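Local coordinates for protein CmeC (Campylobacter jejuni, PDB 4MT4) that probably serves as the trimeric outer membrane channel of a multidrug efflux system, passing substrates out of the cell, at residues 51-56 with 234-239; 58-63 with 465-470. All coordinates share one frame; numbering follows the deposited sequence.

Contact 1: 51-56 with 234-239; sequences DLALKN and ILTSND
The amides of N56 and N238 stack face on face, their planes 20° apart, with N56 OD1 3.6 Å from N238 CG. N238 lies over one face of the N56 amide, while the edge does the bonding. N56 ND2 points an N-H at T236 O, 2.9 Å away, a nearly straight bond (166°) that lies in both the amide plane and the carbonyl plane. At the other corner of the amide, K55 NZ reaches a lone pair of N56 OD1 at 2.8 Å. Held at both ends of its edge, the side chain is fixed in rotation; the lysine may polarise the amide modestly, its charge being shared with D468 in a salt bridge.

Alongside this polar pair the backbones close up, A53 and T236 having their CA atoms 4.2 Å apart. L52 CB packs on T236 CB at 3.8 Å, and T236 CG2 lies against A53 CB at the same distance. The methyl faces the helix because OG1 takes the position between N and C (chi1 58°) and bonds back to L232 O. After T236 the chain leaves the helix, and S237 OG accepts from D239 N in an ST turn while also hydrogen-bonding D242 OD2. The contact thus joins the C-terminal end of helix 201-236 to that of helix 44-56, while helix 129-195 meets A53 through T159 and L235 through T162.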
ATOM      1  N   ASP B  51     -27.296  -4.779  -4.442  1.00 49.50           N
ATOM      2  CA  ASP B  51     -27.389  -5.391  -5.764  1.00 54.04           C
ATOM      3  C   ASP B  51     -26.604  -4.586  -6.793  1.00 57.49           C
ATOM      4  O   ASP B  51     -25.986  -5.151  -7.694  1.00 55.37           O
ATOM      5  CB  ASP B  51     -28.848  -5.516  -6.206  1.00 50.74           C
ATOM      6  CG  ASP B  51     -29.580  -6.637  -5.492  1.00 63.17           C
ATOM      7  OD1 ASP B  51     -28.906  -7.491  -4.880  1.00 64.01           O
ATOM      8  OD2 ASP B  51     -30.827  -6.670  -5.553  1.00 76.93           O
ATOM      9  N   LEU B  52     -26.636  -3.264  -6.654  1.00 48.05           N
ATOM     10  CA  LEU B  52     -25.877  -2.381  -7.532  1.00 49.44           C
ATOM     11  C   LEU B  52     -24.380  -2.615  -7.371  1.00 51.70           C
ATOM     12  O   LEU B  52     -23.630  -2.589  -8.348  1.00 52.65           O
ATOM     13  CB  LEU B  52     -26.219  -0.916  -7.249  1.00 41.34           C
ATOM     14  CG  LEU B  52     -27.549  -0.404  -7.807  1.00 59.49           C
ATOM     15  CD1 LEU B  52     -27.923   0.933  -7.182  1.00 36.83           C
ATOM     16  CD2 LEU B  52     -27.463  -0.285  -9.320  1.00 44.54           C
ATOM     17  N   ALA B  53     -23.953  -2.842  -6.132  1.00 46.60           N
ATOM     18  CA  ALA B  53     -22.558  -3.146  -5.845  1.00 48.25           C
ATOM     19  C   ALA B  53     -22.160  -4.478  -6.471  1.00 44.98           C
ATOM     20  O   ALA B  53     -21.152  -4.568  -7.168  1.00 46.45           O
ATOM     21  CB  ALA B  53     -22.316  -3.168  -4.342  1.00 42.90           C
ATOM     22  N   LEU B  54     -22.972  -5.504  -6.237  1.00 45.04           N
ATOM     23  CA  LEU B  54     -22.716  -6.832  -6.784  1.00 45.15           C
ATOM     24  C   LEU B  54     -22.758  -6.840  -8.310  1.00 49.68           C
ATOM     25  O   LEU B  54     -22.313  -7.794  -8.948  1.00 50.93           O
ATOM     26  CB  LEU B  54     -23.727  -7.836  -6.231  1.00 38.53           C
ATOM     27  CG  LEU B  54     -23.607  -8.144  -4.738  1.00 47.39           C
ATOM     28  CD1 LEU B  54     -24.771  -9.002  -4.265  1.00 45.20           C
ATOM     29  CD2 LEU B  54     -22.278  -8.827  -4.442  1.00 43.09           C
ATOM     30  N   LYS B  55     -23.296  -5.771  -8.886  1.00 45.97           N
ATOM     31  CA  LYS B  55     -23.404  -5.647 -10.331  1.00 42.46           C
ATOM     32  C   LYS B  55     -22.316  -4.748 -10.918  1.00 47.90           C
ATOM     33  O   LYS B  55     -21.756  -5.052 -11.969  1.00 57.13           O
ATOM     34  CB  LYS B  55     -24.785  -5.108 -10.710  1.00 52.30           C
ATOM     35  CG  LYS B  55     -24.956  -4.799 -12.190  1.00 53.56           C
ATOM     36  CD  LYS B  55     -26.292  -4.127 -12.466  1.00 57.10           C
ATOM     37  CE  LYS B  55     -26.420  -3.735 -13.931  1.00 61.54           C
ATOM     38  NZ  LYS B  55     -25.355  -2.780 -14.346  1.00 53.40           N
ATOM     39  N   ASN B  56     -22.005  -3.653 -10.231  1.00 47.04           N
ATOM     40  CA  ASN B  56     -21.160  -2.616 -10.816  1.00 39.85           C
ATOM     41  C   ASN B  56     -19.781  -2.423 -10.172  1.00 40.35           C
ATOM     42  O   ASN B  56     -18.907  -1.804 -10.777  1.00 43.86           O
ATOM     43  CB  ASN B  56     -21.907  -1.278 -10.791  1.00 47.10           C
ATOM     44  CG  ASN B  56     -23.208  -1.320 -11.572  1.00 50.89           C
ATOM     45  OD1 ASN B  56     -23.306  -1.981 -12.606  1.00 48.90           O
ATOM     46  ND2 ASN B  56     -24.217  -0.610 -11.079  1.00 46.53           N
ATOM     47  N   ILE B 234     -19.368   5.734  -5.746  1.00 42.55           N
ATOM     48  CA  ILE B 234     -18.172   5.081  -6.268  1.00 53.77           C
ATOM     49  C   ILE B 234     -18.248   3.565  -6.077  1.00 53.93           C
ATOM     50  O   ILE B 234     -17.733   2.795  -6.891  1.00 61.43           O
ATOM     51  CB  ILE B 234     -16.896   5.639  -5.591  1.00 55.22           C
ATOM     52  CG1 ILE B 234     -16.713   7.119  -5.940  1.00 58.23           C
ATOM     53  CG2 ILE B 234     -15.663   4.857  -6.013  1.00 67.81           C
ATOM     54  CD1 ILE B 234     -15.431   7.725  -5.401  1.00 52.81           C
ATOM     55  N   LEU B 235     -18.921   3.140  -5.015  1.00 48.79           N
ATOM     56  CA  LEU B 235     -19.011   1.723  -4.684  1.00 48.30           C
ATOM     57  C   LEU B 235     -20.041   0.955  -5.516  1.00 51.23           C
ATOM     58  O   LEU B 235     -19.917  -0.257  -5.686  1.00 50.91           O
ATOM     59  CB  LEU B 235     -19.339   1.551  -3.196  1.00 39.12           C
ATOM     60  CG  LEU B 235     -18.201   1.702  -2.182  1.00 48.81           C
ATOM     61  CD1 LEU B 235     -18.752   1.729  -0.765  1.00 41.98           C
ATOM     62  CD2 LEU B 235     -17.183   0.582  -2.340  1.00 33.94           C
ATOM     63  N   THR B 236     -21.053   1.649  -6.032  1.00 47.93           N
ATOM     64  CA  THR B 236     -22.231   0.966  -6.566  1.00 42.20           C
ATOM     65  C   THR B 236     -22.692   1.386  -7.966  1.00 40.17           C
ATOM     66  O   THR B 236     -23.480   0.674  -8.594  1.00 47.40           O
ATOM     67  CB  THR B 236     -23.434   1.151  -5.612  1.00 44.18           C
ATOM     68  OG1 THR B 236     -23.699   2.550  -5.437  1.00 47.13           O
ATOM     69  CG2 THR B 236     -23.151   0.522  -4.257  1.00 54.38           C
ATOM     70  N   SER B 237     -22.218   2.526  -8.460  1.00 45.64           N
ATOM     71  CA  SER B 237     -22.770   3.085  -9.693  1.00 54.53           C
ATOM     72  C   SER B 237     -21.851   2.958 -10.907  1.00 54.75           C
ATOM     73  O   SER B 237     -20.628   3.019 -10.788  1.00 53.71           O
ATOM     74  CB  SER B 237     -23.125   4.559  -9.484  1.00 47.69           C
ATOM     75  OG  SER B 237     -23.718   5.106 -10.649  1.00 65.17           O
ATOM     76  N   ASN B 238     -22.464   2.780 -12.076  1.00 52.74           N
ATOM     77  CA  ASN B 238     -21.747   2.801 -13.349  1.00 56.82           C
ATOM     78  C   ASN B 238     -22.305   3.894 -14.256  1.00 61.69           C
ATOM     79  O   ASN B 238     -21.974   3.968 -15.441  1.00 65.60           O
ATOM     80  CB  ASN B 238     -21.833   1.446 -14.050  1.00 63.46           C
ATOM     81  CG  ASN B 238     -23.246   1.099 -14.478  1.00 68.36           C
ATOM     82  OD1 ASN B 238     -24.217   1.474 -13.820  1.00 63.63           O
ATOM     83  ND2 ASN B 238     -23.369   0.379 -15.589  1.00 61.73           N
ATOM     84  N   ASP B 239     -23.162   4.735 -13.687  1.00 56.68           N
ATOM     85  CA  ASP B 239     -23.763   5.844 -14.415  1.00 55.77           C
ATOM     86  C   ASP B 239     -23.123   7.157 -13.976  1.00 57.13           C
ATOM     87  O   ASP B 239     -23.163   7.512 -12.800  1.00 49.07           O
ATOM     88  CB  ASP B 239     -25.277   5.880 -14.187  1.00 66.21           C
ATOM     89  CG  ASP B 239     -25.983   6.867 -15.096  1.00 60.51           C
ATOM     90  OD1 ASP B 239     -25.861   8.089 -14.863  1.00 67.87           O
ATOM     91  OD2 ASP B 239     -26.667   6.421 -16.040  1.00 72.42           O
TER

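Contact 2: 58-63 with 465-470; sequences NDLKLA and KNLDMS
D468 OD1 is gripped twice, both times by S470: the backbone N donates from 3.0 Å on the anti side, closing an Asx turn, and the hydroxyl OG donates from 2.7 Å on the syn side. With OD2 engaged by K55 in a salt bridge, both carboxylate oxygens are held and the group has little freedom to turn; so many donors would favour the charged form. CG stands anti to the backbone N (chi1 -163°); independently of this torsion, the backbone carbonyl oxygen of D468 faces the K61 chain.

K61 runs extended beyond CG, alongside D468 and pointing the same way. K61 CE comes to 3.2 Å from D468 O, and K61 NZ lies 3.4 Å from that oxygen. K61 NZ is 4.9 Å from D468 OD1, close enough for a probable through-space attraction, though the charged atoms are not in contact. The aliphatic root of the same chain is used for packing: K61 CG meets L467 CD1 and lies 4.2 Å from M469 SD.

L467 points into the helix, its CG anti to the backbone N (chi1 -173°), so that L467 CD1 fits between K61 CG at 4.0 Å and L60 CD2 at 3.9 Å. The two leucines cross obliquely, L467 CD1 touching L60 CD2 and, slightly farther off, L60 CG. This is how an irregular segment following helix 456-463 is laid along the first turns of helix 58-79, with F64 and I65 taking up L467 and M469 further on. Helix 129-195 packs on L60 with Y148 and R152, and V356 of a second subunit meets K61.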
ATOM      1  N   ASN B  58     -16.149  -2.395  -9.272  1.00 47.83           N
ATOM      2  CA  ASN B  58     -14.992  -2.738 -10.091  1.00 50.87           C
ATOM      3  C   ASN B  58     -13.954  -3.587  -9.363  1.00 49.61           C
ATOM      4  O   ASN B  58     -13.260  -4.389  -9.987  1.00 42.26           O
ATOM      5  CB  ASN B  58     -14.338  -1.463 -10.624  1.00 49.50           C
ATOM      6  CG  ASN B  58     -15.158  -0.803 -11.715  1.00 53.76           C
ATOM      7  OD1 ASN B  58     -15.588  -1.457 -12.666  1.00 53.06           O
ATOM      8  ND2 ASN B  58     -15.393   0.495 -11.577  1.00 62.09           N
ATOM      9  N   ASP B  59     -13.846  -3.414  -8.048  1.00 45.94           N
ATOM     10  CA  ASP B  59     -12.956  -4.258  -7.253  1.00 49.72           C
ATOM     11  C   ASP B  59     -13.450  -5.700  -7.272  1.00 54.70           C
ATOM     12  O   ASP B  59     -12.659  -6.642  -7.261  1.00 46.22           O
ATOM     13  CB  ASP B  59     -12.855  -3.751  -5.813  1.00 44.24           C
ATOM     14  CG  ASP B  59     -11.909  -2.572  -5.673  1.00 62.93           C
ATOM     15  OD1 ASP B  59     -10.999  -2.433  -6.519  1.00 66.47           O
ATOM     16  OD2 ASP B  59     -12.070  -1.787  -4.715  1.00 73.23           O
ATOM     17  N   LEU B  60     -14.769  -5.860  -7.305  1.00 39.05           N
ATOM     18  CA  LEU B  60     -15.383  -7.178  -7.399  1.00 42.97           C
ATOM     19  C   LEU B  60     -15.103  -7.799  -8.764  1.00 47.22           C
ATOM     20  O   LEU B  60     -14.877  -9.005  -8.875  1.00 41.35           O
ATOM     21  CB  LEU B  60     -16.891  -7.085  -7.153  1.00 45.16           C
ATOM     22  CG  LEU B  60     -17.661  -8.404  -7.081  1.00 46.17           C
ATOM     23  CD1 LEU B  60     -17.076  -9.308  -6.007  1.00 42.65           C
ATOM     24  CD2 LEU B  60     -19.141  -8.149  -6.826  1.00 45.61           C
ATOM     25  N   LYS B  61     -15.117  -6.963  -9.799  1.00 32.89           N
ATOM     26  CA  LYS B  61     -14.809  -7.407 -11.153  1.00 46.28           C
ATOM     27  C   LYS B  61     -13.349  -7.829 -11.265  1.00 42.58           C
ATOM     28  O   LYS B  61     -13.036  -8.852 -11.868  1.00 43.75           O
ATOM     29  CB  LYS B  61     -15.113  -6.301 -12.168  1.00 42.39           C
ATOM     30  CG  LYS B  61     -16.578  -5.902 -12.243  1.00 41.81           C
ATOM     31  CD  LYS B  61     -16.811  -4.820 -13.288  1.00 48.59           C
ATOM     32  CE  LYS B  61     -18.247  -4.316 -13.246  1.00 50.53           C
ATOM     33  NZ  LYS B  61     -18.505  -3.263 -14.266  1.00 49.53           N
ATOM     34  N   LEU B  62     -12.462  -7.030 -10.677  1.00 35.39           N
ATOM     35  CA  LEU B  62     -11.036  -7.336 -10.656  1.00 43.08           C
ATOM     36  C   LEU B  62     -10.768  -8.680  -9.991  1.00 45.25           C
ATOM     37  O   LEU B  62      -9.970  -9.478 -10.479  1.00 46.17           O
ATOM     38  CB  LEU B  62     -10.260  -6.236  -9.930  1.00 38.17           C
ATOM     39  CG  LEU B  62     -10.105  -4.896 -10.650  1.00 53.28           C
ATOM     40  CD1 LEU B  62      -9.465  -3.863  -9.734  1.00 36.34           C
ATOM     41  CD2 LEU B  62      -9.291  -5.067 -11.923  1.00 47.43           C
ATOM     42  N   ALA B  63     -11.446  -8.920  -8.874  1.00 41.10           N
ATOM     43  CA  ALA B  63     -11.311 -10.172  -8.141  1.00 43.74           C
ATOM     44  C   ALA B  63     -11.819 -11.350  -8.968  1.00 43.45           C
ATOM     45  O   ALA B  63     -11.295 -12.460  -8.868  1.00 34.96           O
ATOM     46  CB  ALA B  63     -12.054 -10.094  -6.820  1.00 43.70           C
ATOM     47  N   LYS B 465     -24.137 -14.122 -10.854  1.00 53.67           N
ATOM     48  CA  LYS B 465     -25.100 -14.080 -11.950  1.00 53.73           C
ATOM     49  C   LYS B 465     -25.270 -12.690 -12.559  1.00 63.63           C
ATOM     50  O   LYS B 465     -25.358 -12.548 -13.780  1.00 59.00           O
ATOM     51  CB  LYS B 465     -26.454 -14.593 -11.455  1.00 70.60           C
ATOM     52  CG  LYS B 465     -26.742 -14.186 -10.018  1.00 75.32           C
ATOM     53  CD  LYS B 465     -28.097 -14.671  -9.529  1.00 91.94           C
ATOM     54  CE  LYS B 465     -29.218 -13.759  -9.992  1.00 93.89           C
ATOM     55  NZ  LYS B 465     -30.440 -13.939  -9.160  1.00 93.86           N
ATOM     56  N   ASN B 466     -25.314 -11.670 -11.707  1.00 54.15           N
ATOM     57  CA  ASN B 466     -25.606 -10.312 -12.152  1.00 55.51           C
ATOM     58  C   ASN B 466     -24.369  -9.430 -12.294  1.00 45.95           C
ATOM     59  O   ASN B 466     -24.483  -8.232 -12.554  1.00 57.97           O
ATOM     60  CB  ASN B 466     -26.595  -9.648 -11.191  1.00 53.32           C
ATOM     61  CG  ASN B 466     -27.927 -10.372 -11.133  1.00 56.57           C
ATOM     62  OD1 ASN B 466     -28.446 -10.651 -10.051  1.00 65.22           O
ATOM     63  ND2 ASN B 466     -28.487 -10.678 -12.297  1.00 52.96           N
ATOM     64  N   LEU B 467     -23.189 -10.018 -12.116  1.00 56.84           N
ATOM     65  CA  LEU B 467     -21.947  -9.266 -12.252  1.00 57.65           C
ATOM     66  C   LEU B 467     -21.790  -8.764 -13.684  1.00 62.60           C
ATOM     67  O   LEU B 467     -21.725  -9.553 -14.625  1.00 52.71           O
ATOM     68  CB  LEU B 467     -20.745 -10.122 -11.848  1.00 56.07           C
ATOM     69  CG  LEU B 467     -19.392  -9.409 -11.791  1.00 55.02           C
ATOM     70  CD1 LEU B 467     -19.410  -8.292 -10.757  1.00 44.98           C
ATOM     71  CD2 LEU B 467     -18.270 -10.395 -11.501  1.00 44.27           C
ATOM     72  N   ASP B 468     -21.739  -7.445 -13.841  1.00 58.42           N
ATOM     73  CA  ASP B 468     -21.682  -6.833 -15.164  1.00 57.67           C
ATOM     74  C   ASP B 468     -20.320  -7.039 -15.816  1.00 58.48           C
ATOM     75  O   ASP B 468     -19.348  -6.367 -15.472  1.00 58.84           O
ATOM     76  CB  ASP B 468     -22.002  -5.337 -15.076  1.00 61.97           C
ATOM     77  CG  ASP B 468     -22.365  -4.732 -16.423  1.00 69.55           C
ATOM     78  OD1 ASP B 468     -21.714  -5.067 -17.434  1.00 55.94           O
ATOM     79  OD2 ASP B 468     -23.311  -3.918 -16.470  1.00 76.53           O
ATOM     80  N   MET B 469     -20.261  -7.974 -16.758  1.00 66.55           N
ATOM     81  CA  MET B 469     -19.067  -8.191 -17.563  1.00 69.68           C
ATOM     82  C   MET B 469     -19.393  -7.953 -19.030  1.00 72.03           C
ATOM     83  O   MET B 469     -18.818  -8.580 -19.915  1.00 70.80           O
ATOM     84  CB  MET B 469     -18.521  -9.605 -17.350  1.00 57.44           C
ATOM     85  CG  MET B 469     -18.244  -9.943 -15.891  1.00 68.47           C
ATOM     86  SD  MET B 469     -16.960  -8.923 -15.147  1.00 68.34           S
ATOM     87  CE  MET B 469     -15.516  -9.479 -16.044  1.00 73.07           C
ATOM     88  N   SER B 470     -20.330  -7.040 -19.276  1.00 63.17           N
ATOM     89  CA  SER B 470     -20.819  -6.768 -20.626  1.00 72.17           C
ATOM     90  C   SER B 470     -19.814  -5.960 -21.441  1.00 76.01           C
ATOM     91  O   SER B 470     -19.985  -5.789 -22.653  1.00 79.46           O
ATOM     92  CB  SER B 470     -22.157  -6.026 -20.570  1.00 71.57           C
ATOM     93  OG  SER B 470     -21.972  -4.689 -20.140  1.00 68.72           O
TER

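In the fold
Contact 1 and contact 2 lie about 9 Å apart between centres, on consecutive helices: 44-56 carries the first, 58-79 the second. Contact 2 is the more buried, mixing leucine and methionine packing with a lysine chain laid along a backbone carbonyl; contact 1 is partly buried and joins two helix ends, its N56 amide buried and the N238 amide stacked on it exposed. K55 ties them together, its NZ forming a salt bridge to D468 OD2 at 3.2 Å besides its bond within contact 1, and backbone hydrogen bonds link K55 with D468. L54 O also packs on L467 CD1. Both contacts pack on helix 129-195 and touch a second subunit of the trimer.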